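Local coordinates for intergenic-region protein (Escherichia coli CFT073, PDB 2WJ9), which probably counteracts host restriction systems as an ArdB-type antirestriction protein, acting as an inhibitor of restriction hydrolases, at residues Q44-T49 with T97-G102; S131-G136 with L168-C173; A139-Y144 with V158-L163. All blocks are in the same frame, centred on the assembly; numbering follows the deposited sequence.

Overall arrangement
Contact 3 lies deepest, its centre about 5 Å from the centre of the chain, where the helices 132-151 and 154-168 pack through apolar and aromatic side chains without a hydrogen bond between the two segments. Contact 2 uses the same helix 132-151 at its N-terminal end and joins it to the loop before helix 173-180; it is also largely buried, but polar, made of carboxylates, a serine and a histidine. Contact 1 is nearer the surface, its centre about 12 Å from the chain centre, and holds strand 48-50 by backbone and amide bonds. Gln169 ties contact 1 to contact 2 through Gln44 and Leu46, while Asn100 binds the carbonyl of Arg162 in contact 3.

Contact 1: Q44-T49 with T97-G102; sequences QQLVAT and TLNNGG
Asn99 has CG between its backbone N and carbonyl carbon (chi1 60°), which sets the amide carbon facing 44-49, while Gln44, with CG anti to its backbone N (chi1 168°), stretches an extended chain tip to tip toward it. Backbone pairing fades here into a weak Asn99 N to Val47 O bond, and the side-chain amide carries the bonding on. Its ND2 donates to Gln45 O at 3.1 Å, in the plane of both the amide and the carbonyl, and its OD1 accepts from Val47 N at 3.0 Å, the donor standing well above the plane of the side-chain carbonyl. Gln44 NE2 adds only a weak bond to Asn99 O. Beyond, strands 48-50 and 93-98 run antiparallel: Thr49 and Thr97 form a hydrogen-bonded pair (Thr49 N to Thr97 O 2.9 Å, Thr97 N to Thr49 O 3.0 Å), and a water bridges Thr49 O to Thr97 OG1. Ala48 CB meets Leu98 CD2 at 4.0 Å on the face covered by Phe104 and Tyr166. A type I turn from Leu98 to Gly101 follows, with an Asx turn from Asn100 OD1 to Gly102 N. One side-chain amide thus supplies a donor and an acceptor, bonding backbone groups of Gln45 and Val47 beyond the last strand pair.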
loop_
_atom_site.group_PDB
_atom_site.type_symbol
_atom_site.label_atom_id
_atom_site.label_comp_id
_atom_site.label_asym_id
_atom_site.label_seq_id
_atom_site.Cartn_x
_atom_site.Cartn_y
_atom_site.Cartn_z
ATOM N N GLN B 44 1.636 12.074 3.145
ATOM C CA GLN B 44 3.073 12.179 3.460
ATOM C C GLN B 44 3.937 12.430 2.220
ATOM O O GLN B 44 3.773 11.750 1.207
ATOM C CB GLN B 44 3.561 10.897 4.149
ATOM C CG GLN B 44 5.097 10.781 4.266
ATOM C CD GLN B 44 5.569 9.437 4.798
ATOM O OE1 GLN B 44 4.925 8.403 4.597
ATOM N NE2 GLN B 44 6.723 9.446 5.462
ATOM N N GLN B 45 4.879 13.375 2.327
ATOM C CA GLN B 45 5.859 13.618 1.258
ATOM C C GLN B 45 6.879 12.489 1.236
ATOM O O GLN B 45 7.617 12.294 2.208
ATOM C CB GLN B 45 6.601 14.949 1.448
ATOM C CG GLN B 45 7.760 15.180 0.456
ATOM C CD GLN B 45 7.309 15.192 -0.996
ATOM O OE1 GLN B 45 7.808 14.433 -1.829
ATOM N NE2 GLN B 45 6.345 16.033 -1.296
ATOM N N LEU B 46 6.937 11.778 0.116
ATOM C CA LEU B 46 7.813 10.614 -0.017
ATOM C C LEU B 46 9.140 11.003 -0.685
ATOM O O LEU B 46 9.179 11.827 -1.616
ATOM C CB LEU B 46 7.096 9.483 -0.767
ATOM C CG LEU B 46 5.803 9.002 -0.090
ATOM C CD1 LEU B 46 5.060 7.999 -0.964
ATOM C CD2 LEU B 46 6.056 8.397 1.304
ATOM N N VAL B 47 10.227 10.418 -0.185
ATOM C CA VAL B 47 11.580 10.752 -0.625
ATOM C C VAL B 47 12.409 9.472 -0.729
ATOM O O VAL B 47 12.363 8.633 0.173
ATOM C CB VAL B 47 12.266 11.728 0.354
ATOM C CG1 VAL B 47 13.731 11.947 -0.023
ATOM C CG2 VAL B 47 11.512 13.059 0.395
ATOM N N ALA B 48 13.134 9.335 -1.844
ATOM C CA ALA B 48 14.070 8.228 -2.065
ATOM C C ALA B 48 15.497 8.662 -1.709
ATOM O O ALA B 48 15.926 9.769 -2.058
ATOM C CB ALA B 48 14.016 7.782 -3.511
ATOM N N THR B 49 16.232 7.795 -1.017
ATOM C CA THR B 49 17.617 8.097 -0.609
ATOM C C THR B 49 18.532 6.957 -1.063
ATOM O O THR B 49 18.210 5.782 -0.863
ATOM C CB THR B 49 17.732 8.282 0.920
ATOM O OG1 THR B 49 16.926 9.389 1.337
ATOM C CG2 THR B 49 19.179 8.529 1.331
ATOM N N THR B 97 16.275 3.502 -0.726
ATOM C CA THR B 97 15.249 3.334 0.313
ATOM C C THR B 97 14.243 4.494 0.278
ATOM O O THR B 97 14.587 5.598 -0.153
ATOM C CB THR B 97 15.870 3.223 1.739
ATOM O OG1 THR B 97 16.588 4.421 2.088
ATOM C CG2 THR B 97 16.807 2.016 1.820
ATOM N N LEU B 98 13.014 4.222 0.729
ATOM C CA LEU B 98 11.939 5.222 0.797
ATOM C C LEU B 98 11.598 5.472 2.276
ATOM O O LEU B 98 11.722 4.568 3.095
ATOM C CB LEU B 98 10.695 4.741 0.017
ATOM C CG LEU B 98 10.745 4.737 -1.531
ATOM C CD1 LEU B 98 9.672 3.828 -2.103
ATOM C CD2 LEU B 98 10.625 6.145 -2.112
ATOM N N ASN B 99 11.156 6.683 2.602
ATOM C CA ASN B 99 10.823 7.045 4.003
ATOM C C ASN B 99 9.460 6.525 4.504
ATOM O O ASN B 99 9.025 6.875 5.624
ATOM C CB ASN B 99 10.937 8.560 4.215
ATOM C CG ASN B 99 10.009 9.363 3.314
ATOM O OD1 ASN B 99 9.566 8.879 2.276
ATOM N ND2 ASN B 99 9.722 10.599 3.703
ATOM N N ASN B 100 8.778 5.733 3.674
ATOM C CA ASN B 100 7.600 4.969 4.103
ATOM C C ASN B 100 7.906 3.479 4.342
ATOM O O ASN B 100 6.995 2.689 4.576
ATOM C CB ASN B 100 6.450 5.126 3.107
ATOM C CG ASN B 100 6.769 4.545 1.729
ATOM O OD1 ASN B 100 7.896 4.103 1.462
ATOM N ND2 ASN B 100 5.766 4.540 0.852
ATOM N N GLY B 101 9.187 3.117 4.287
ATOM C CA GLY B 101 9.649 1.733 4.442
ATOM C C GLY B 101 9.880 0.975 3.141
ATOM O O GLY B 101 10.338 -0.163 3.155
ATOM N N GLY B 102 9.580 1.611 2.016
ATOM C CA GLY B 102 9.784 0.987 0.710
ATOM C C GLY B 102 11.237 0.961 0.288
ATOM O O GLY B 102 12.110 1.521 0.952
HETATM O O HOH W 1 19.267 4.792 2.020
#

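Contact 2: S131-G136 with L168-C173; sequences SPEAAG and LQHPEC
The imidazole of His170 meets Glu133 at its edge, where Glu133 OE1 lies almost in the ring plane beside NE2; Glu172 CA also lies at the edge, and Pro171 CD rests on one face, offset toward the rim. The carboxylate of Glu133 is turned 51° from the ring. The bond from His170 NE2 to Glu133 OE1 is 2.9 Å long. It is nearly straight (177°), although it reaches the oxygen from above the carboxylate plane. On the ring's other nitrogen, His170 ND1 accepts from Glu172 N at 3.0 Å, and bonds at both nitrogens should hold the ring's rotation. The other oxygen, Glu133 OE2, has a weak bond with Tyr166 OH.

The second carboxylate, that of Glu172, grips Ser131 with both oxygens. Glu172 OE1 takes the backbone Ser131 N at 2.8 Å through its syn lone pair, and Glu172 OE2 accepts from Ser131 OG at a short 2.5 Å, also on the syn side. Ser131 is the N-cap of helix 132-151: its OG, set between backbone N and carbonyl carbon (chi1 65°), in turn accepts from Ala134 N at 3.2 Å. Glu172 itself occupies the N-cap position of helix 173-180, yet its carboxylate reaches across to the start of the other helix. Ala134 CB packs against it, 3.7 Å from Glu172 OE2, and Ile176 covers Ala134 and His170.

With ND1 accepting and NE2 donating, the bonding fits a neutral His170 protonated on NE2. Glu172 meets the helix start directly at Ser131 N and, through the serine hydroxyl, stands second shell to Ala134 N; the N-terminal end of helix 132-151 would probably favour its ionised form.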
loop_
_atom_site.group_PDB
_atom_site.type_symbol
_atom_site.label_atom_id
_atom_site.label_comp_id
_atom_site.label_asym_id
_atom_site.label_seq_id
_atom_site.Cartn_x
_atom_site.Cartn_y
_atom_site.Cartn_z
ATOM N N SER B 131 12.238 8.900 -18.251
ATOM C CA SER B 131 13.620 8.916 -17.758
ATOM C C SER B 131 14.084 7.515 -17.356
ATOM O O SER B 131 13.256 6.647 -17.047
ATOM C CB SER B 131 13.762 9.859 -16.558
ATOM O OG SER B 131 13.014 9.397 -15.443
ATOM N N PRO B 132 15.407 7.271 -17.386
ATOM C CA PRO B 132 15.924 6.030 -16.792
ATOM C C PRO B 132 15.422 5.749 -15.363
ATOM O O PRO B 132 15.046 4.600 -15.081
ATOM C CB PRO B 132 17.439 6.234 -16.848
ATOM C CG PRO B 132 17.635 7.078 -18.079
ATOM C CD PRO B 132 16.483 8.049 -18.035
ATOM N N GLU B 133 15.391 6.763 -14.489
ATOM C CA GLU B 133 14.839 6.577 -13.118
ATOM C C GLU B 133 13.420 6.024 -13.156
ATOM O O GLU B 133 13.107 5.046 -12.464
ATOM C CB GLU B 133 14.820 7.866 -12.240
ATOM C CG GLU B 133 14.609 7.536 -10.698
ATOM C CD GLU B 133 13.787 8.546 -9.848
ATOM O OE1 GLU B 133 13.247 9.540 -10.373
ATOM O OE2 GLU B 133 13.680 8.321 -8.601
ATOM N N ALA B 134 12.554 6.668 -13.938
ATOM C CA ALA B 134 11.144 6.264 -14.010
ATOM C C ALA B 134 10.963 4.842 -14.563
ATOM O O ALA B 134 10.127 4.076 -14.070
ATOM C CB ALA B 134 10.333 7.269 -14.817
ATOM N N ALA B 135 11.747 4.496 -15.588
ATOM C CA ALA B 135 11.779 3.121 -16.108
ATOM C C ALA B 135 12.099 2.082 -15.024
ATOM O O ALA B 135 11.438 1.043 -14.928
ATOM C CB ALA B 135 12.783 3.017 -17.249
ATOM N N GLY B 136 13.114 2.365 -14.209
ATOM C CA GLY B 136 13.475 1.493 -13.092
ATOM C C GLY B 136 12.351 1.327 -12.072
ATOM O O GLY B 136 12.099 0.218 -11.576
ATOM N N LEU B 168 2.914 7.364 -7.565
ATOM C CA LEU B 168 1.745 8.238 -7.643
ATOM C C LEU B 168 2.097 9.704 -7.391
ATOM O O LEU B 168 1.363 10.584 -7.825
ATOM C CB LEU B 168 0.636 7.767 -6.684
ATOM C CG LEU B 168 -0.093 6.488 -7.131
ATOM C CD1 LEU B 168 -0.979 5.921 -6.007
ATOM C CD2 LEU B 168 -0.919 6.739 -8.382
ATOM N N GLN B 169 3.206 9.960 -6.696
ATOM C CA GLN B 169 3.670 11.325 -6.425
ATOM C C GLN B 169 4.726 11.817 -7.426
ATOM O O GLN B 169 5.132 12.979 -7.376
ATOM C CB GLN B 169 4.250 11.427 -5.008
ATOM C CG GLN B 169 3.231 11.187 -3.883
ATOM C CD GLN B 169 3.793 11.426 -2.491
ATOM O OE1 GLN B 169 4.959 11.796 -2.316
ATOM N NE2 GLN B 169 2.945 11.233 -1.482
ATOM N N HIS B 170 5.166 10.931 -8.320
ATOM C CA HIS B 170 6.320 11.185 -9.208
ATOM C C HIS B 170 5.940 12.103 -10.373
ATOM O O HIS B 170 4.826 12.012 -10.878
ATOM C CB HIS B 170 6.845 9.847 -9.747
ATOM C CG HIS B 170 8.239 9.908 -10.295
ATOM N ND1 HIS B 170 8.515 10.282 -11.594
ATOM C CD2 HIS B 170 9.434 9.605 -9.732
ATOM C CE1 HIS B 170 9.820 10.235 -11.797
ATOM N NE2 HIS B 170 10.403 9.834 -10.681
ATOM N N PRO B 171 6.862 12.992 -10.806
ATOM C CA PRO B 171 6.591 13.850 -11.972
ATOM C C PRO B 171 6.215 13.092 -13.244
ATOM O O PRO B 171 5.492 13.627 -14.076
ATOM C CB PRO B 171 7.908 14.603 -12.195
ATOM C CG PRO B 171 8.695 14.442 -10.963
ATOM C CD PRO B 171 8.187 13.255 -10.212
ATOM N N GLU B 172 6.715 11.865 -13.377
ATOM C CA GLU B 172 6.415 10.998 -14.522
ATOM C C GLU B 172 5.411 9.887 -14.182
ATOM O O GLU B 172 5.420 8.821 -14.802
ATOM C CB GLU B 172 7.715 10.397 -15.067
ATOM C CG GLU B 172 8.705 11.449 -15.526
ATOM C CD GLU B 172 10.001 10.846 -15.997
ATOM O OE1 GLU B 172 10.039 10.316 -17.133
ATOM O OE2 GLU B 172 10.987 10.913 -15.236
ATOM N N CYS B 173 4.545 10.145 -13.201
ATOM C CA CYS B 173 3.493 9.200 -12.809
ATOM C C CYS B 173 2.666 8.703 -13.999
ATOM O O CYS B 173 2.375 7.516 -14.098
ATOM C CB CYS B 173 2.555 9.840 -11.781
ATOM S SG CYS B 173 1.192 8.781 -11.219
#

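Contact 3: A139-Y144 with V158-L163; sequences ACLMTY and VHYYRL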
loop_
_atom_site.group_PDB
_atom_site.type_symbol
_atom_site.label_atom_id
_atom_site.label_comp_id
_atom_site.label_asym_id
_atom_site.label_seq_id
_atom_site.Cartn_x
_atom_site.Cartn_y
_atom_site.Cartn_z
ATOM N N ALA B 139 9.821 -1.025 -13.742
ATOM C CA ALA B 139 10.276 -2.419 -13.699
ATOM C C ALA B 139 10.123 -3.051 -12.301
ATOM O O ALA B 139 9.732 -4.220 -12.170
ATOM C CB ALA B 139 11.710 -2.535 -14.189
ATOM N N CYS B 140 10.451 -2.290 -11.262
ATOM C CA CYS B 140 10.291 -2.777 -9.890
ATOM C C CYS B 140 8.819 -3.009 -9.498
ATOM O O CYS B 140 8.490 -3.998 -8.829
ATOM C CB CYS B 140 10.974 -1.827 -8.898
ATOM S SG CYS B 140 12.801 -1.787 -8.996
ATOM N N LEU B 141 7.939 -2.099 -9.897
ATOM C CA LEU B 141 6.501 -2.292 -9.652
ATOM C C LEU B 141 5.976 -3.600 -10.241
ATOM O O LEU B 141 5.254 -4.339 -9.570
ATOM C CB LEU B 141 5.686 -1.103 -10.166
ATOM C CG LEU B 141 5.855 0.184 -9.350
ATOM C CD1 LEU B 141 5.266 1.391 -10.092
ATOM C CD2 LEU B 141 5.227 0.029 -7.933
ATOM N N MET B 142 6.327 -3.873 -11.497
ATOM C CA MET B 142 5.909 -5.099 -12.186
ATOM C C MET B 142 6.461 -6.331 -11.473
ATOM O O MET B 142 5.758 -7.337 -11.294
ATOM C CB MET B 142 6.412 -5.084 -13.636
ATOM C CG MET B 142 5.854 -3.952 -14.483
ATOM S SD MET B 142 4.074 -4.077 -14.728
ATOM C CE MET B 142 3.948 -5.378 -15.957
ATOM N N THR B 143 7.730 -6.252 -11.075
ATOM C CA THR B 143 8.391 -7.343 -10.342
ATOM C C THR B 143 7.669 -7.648 -9.018
ATOM O O THR B 143 7.334 -8.802 -8.740
ATOM C CB THR B 143 9.870 -6.998 -10.036
ATOM O OG1 THR B 143 10.554 -6.738 -11.268
ATOM C CG2 THR B 143 10.558 -8.154 -9.285
ATOM N N TYR B 144 7.417 -6.612 -8.224
ATOM C CA TYR B 144 6.814 -6.783 -6.895
ATOM C C TYR B 144 5.374 -7.323 -6.969
ATOM O O TYR B 144 4.980 -8.204 -6.192
ATOM C CB TYR B 144 6.839 -5.471 -6.085
ATOM C CG TYR B 144 8.208 -4.852 -5.777
ATOM C CD1 TYR B 144 9.409 -5.510 -6.077
ATOM C CD2 TYR B 144 8.292 -3.593 -5.144
ATOM C CE1 TYR B 144 10.656 -4.920 -5.780
ATOM C CE2 TYR B 144 9.524 -3.005 -4.856
ATOM C CZ TYR B 144 10.696 -3.663 -5.177
ATOM O OH TYR B 144 11.921 -3.100 -4.905
ATOM N N VAL B 158 3.231 -5.383 0.525
ATOM C CA VAL B 158 3.530 -4.100 1.144
ATOM C C VAL B 158 4.610 -3.301 0.390
ATOM O O VAL B 158 4.446 -2.099 0.193
ATOM C CB VAL B 158 3.881 -4.272 2.629
ATOM C CG1 VAL B 158 4.468 -2.984 3.204
ATOM C CG2 VAL B 158 2.640 -4.739 3.408
ATOM N N HIS B 159 5.678 -3.964 -0.052
ATOM C CA HIS B 159 6.667 -3.327 -0.938
ATOM C C HIS B 159 6.009 -2.742 -2.205
ATOM O O HIS B 159 6.337 -1.627 -2.626
ATOM C CB HIS B 159 7.806 -4.295 -1.304
ATOM C CG HIS B 159 8.961 -4.260 -0.347
ATOM N ND1 HIS B 159 9.704 -3.120 -0.120
ATOM C CD2 HIS B 159 9.499 -5.221 0.442
ATOM C CE1 HIS B 159 10.638 -3.375 0.780
ATOM N NE2 HIS B 159 10.542 -4.645 1.134
ATOM N N TYR B 160 5.073 -3.479 -2.802
ATOM C CA TYR B 160 4.340 -2.970 -3.960
ATOM C C TYR B 160 3.552 -1.693 -3.645
ATOM O O TYR B 160 3.672 -0.695 -4.359
ATOM C CB TYR B 160 3.396 -4.034 -4.527
ATOM C CG TYR B 160 2.578 -3.531 -5.707
ATOM C CD1 TYR B 160 3.194 -3.242 -6.915
ATOM C CD2 TYR B 160 1.209 -3.312 -5.602
ATOM C CE1 TYR B 160 2.473 -2.761 -8.000
ATOM C CE2 TYR B 160 0.463 -2.837 -6.696
ATOM C CZ TYR B 160 1.111 -2.560 -7.894
ATOM O OH TYR B 160 0.394 -2.088 -8.994
ATOM N N TYR B 161 2.755 -1.718 -2.574
ATOM C CA TYR B 161 1.953 -0.539 -2.197
ATOM C C TYR B 161 2.855 0.674 -1.864
ATOM O O TYR B 161 2.549 1.809 -2.218
ATOM C CB TYR B 161 0.992 -0.857 -1.029
ATOM C CG TYR B 161 -0.286 -1.584 -1.427
ATOM C CD1 TYR B 161 -0.544 -2.873 -0.986
ATOM C CD2 TYR B 161 -1.255 -0.969 -2.227
ATOM C CE1 TYR B 161 -1.709 -3.547 -1.347
ATOM C CE2 TYR B 161 -2.427 -1.640 -2.588
ATOM C CZ TYR B 161 -2.638 -2.929 -2.151
ATOM O OH TYR B 161 -3.784 -3.613 -2.494
ATOM N N ARG B 162 3.980 0.426 -1.211
ATOM C CA ARG B 162 4.875 1.516 -0.799
ATOM C C ARG B 162 5.555 2.202 -1.993
ATOM O O ARG B 162 5.608 3.432 -2.067
ATOM C CB ARG B 162 5.886 1.018 0.234
ATOM C CG ARG B 162 5.233 0.826 1.603
ATOM C CD ARG B 162 6.133 0.152 2.608
ATOM N NE ARG B 162 5.520 0.169 3.936
ATOM C CZ ARG B 162 5.992 -0.467 5.001
ATOM N NH1 ARG B 162 7.093 -1.207 4.917
ATOM N NH2 ARG B 162 5.348 -0.357 6.158
ATOM N N LEU B 163 6.050 1.408 -2.931
ATOM C CA LEU B 163 6.614 1.956 -4.178
ATOM C C LEU B 163 5.544 2.588 -5.080
ATOM O O LEU B 163 5.796 3.620 -5.720
ATOM C CB LEU B 163 7.401 0.882 -4.938
ATOM C CG LEU B 163 8.149 1.332 -6.203
ATOM C CD1 LEU B 163 9.208 2.391 -5.880
ATOM C CD2 LEU B 163 8.767 0.112 -6.909
#
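Leu163 pushes CD2 into a hollow on helix 132-151 lined by Cys140, Leu141 and Tyr144. The methyl lies 3.5 Å from Cys140 CB, the closest apolar approach here, and 3.8 Å from Tyr144 CE2, with the Leu163 side chain crossing that of Tyr144 at about a right angle. CG anti to the backbone N (chi1 -175°) sends the Leu163 branch toward the facing helix. Leu141 answers from its own side, its CD2 pressing on Leu163 CG at 3.6 Å as the two leucines cross obliquely.

The pair is an antiparallel helical hairpin: helix 132-151 and helix 154-168 follow each other after a short connection, and these segments run at 152° to one another with their axes 9.2 Å apart at closest. The backbones come nearest at Tyr144 and Tyr160, whose CB atoms are 4.0 Å apart; there Tyr144 CB meets the Tyr160 ring at its edge.

Tyr144 is the reciprocal bump, lodged in the groove between His159, Tyr160 and Leu163. Its CD2 comes 3.7 Å from His159 O and also touches His159 CB, and the Tyr144 and His159 rings are oblique to each other, planes 57° apart. Cys140 O lies over one face of the Tyr144 ring, offset toward the rim. The Tyr160 ring meets Leu141 with CD1, 3.5 Å from Leu141 O, and with CE1, which touches Leu141 CD2. The polar tips find partners beyond the interface: Tyr144 OH bonds Ala103 O, His159 NE2 bonds His63 O, and Tyr160 OH reaches Glu40 O of the second subunit. Phe104 covers Cys140, Tyr144 and Leu163, while Ile176 and Ile180 lie against Leu141.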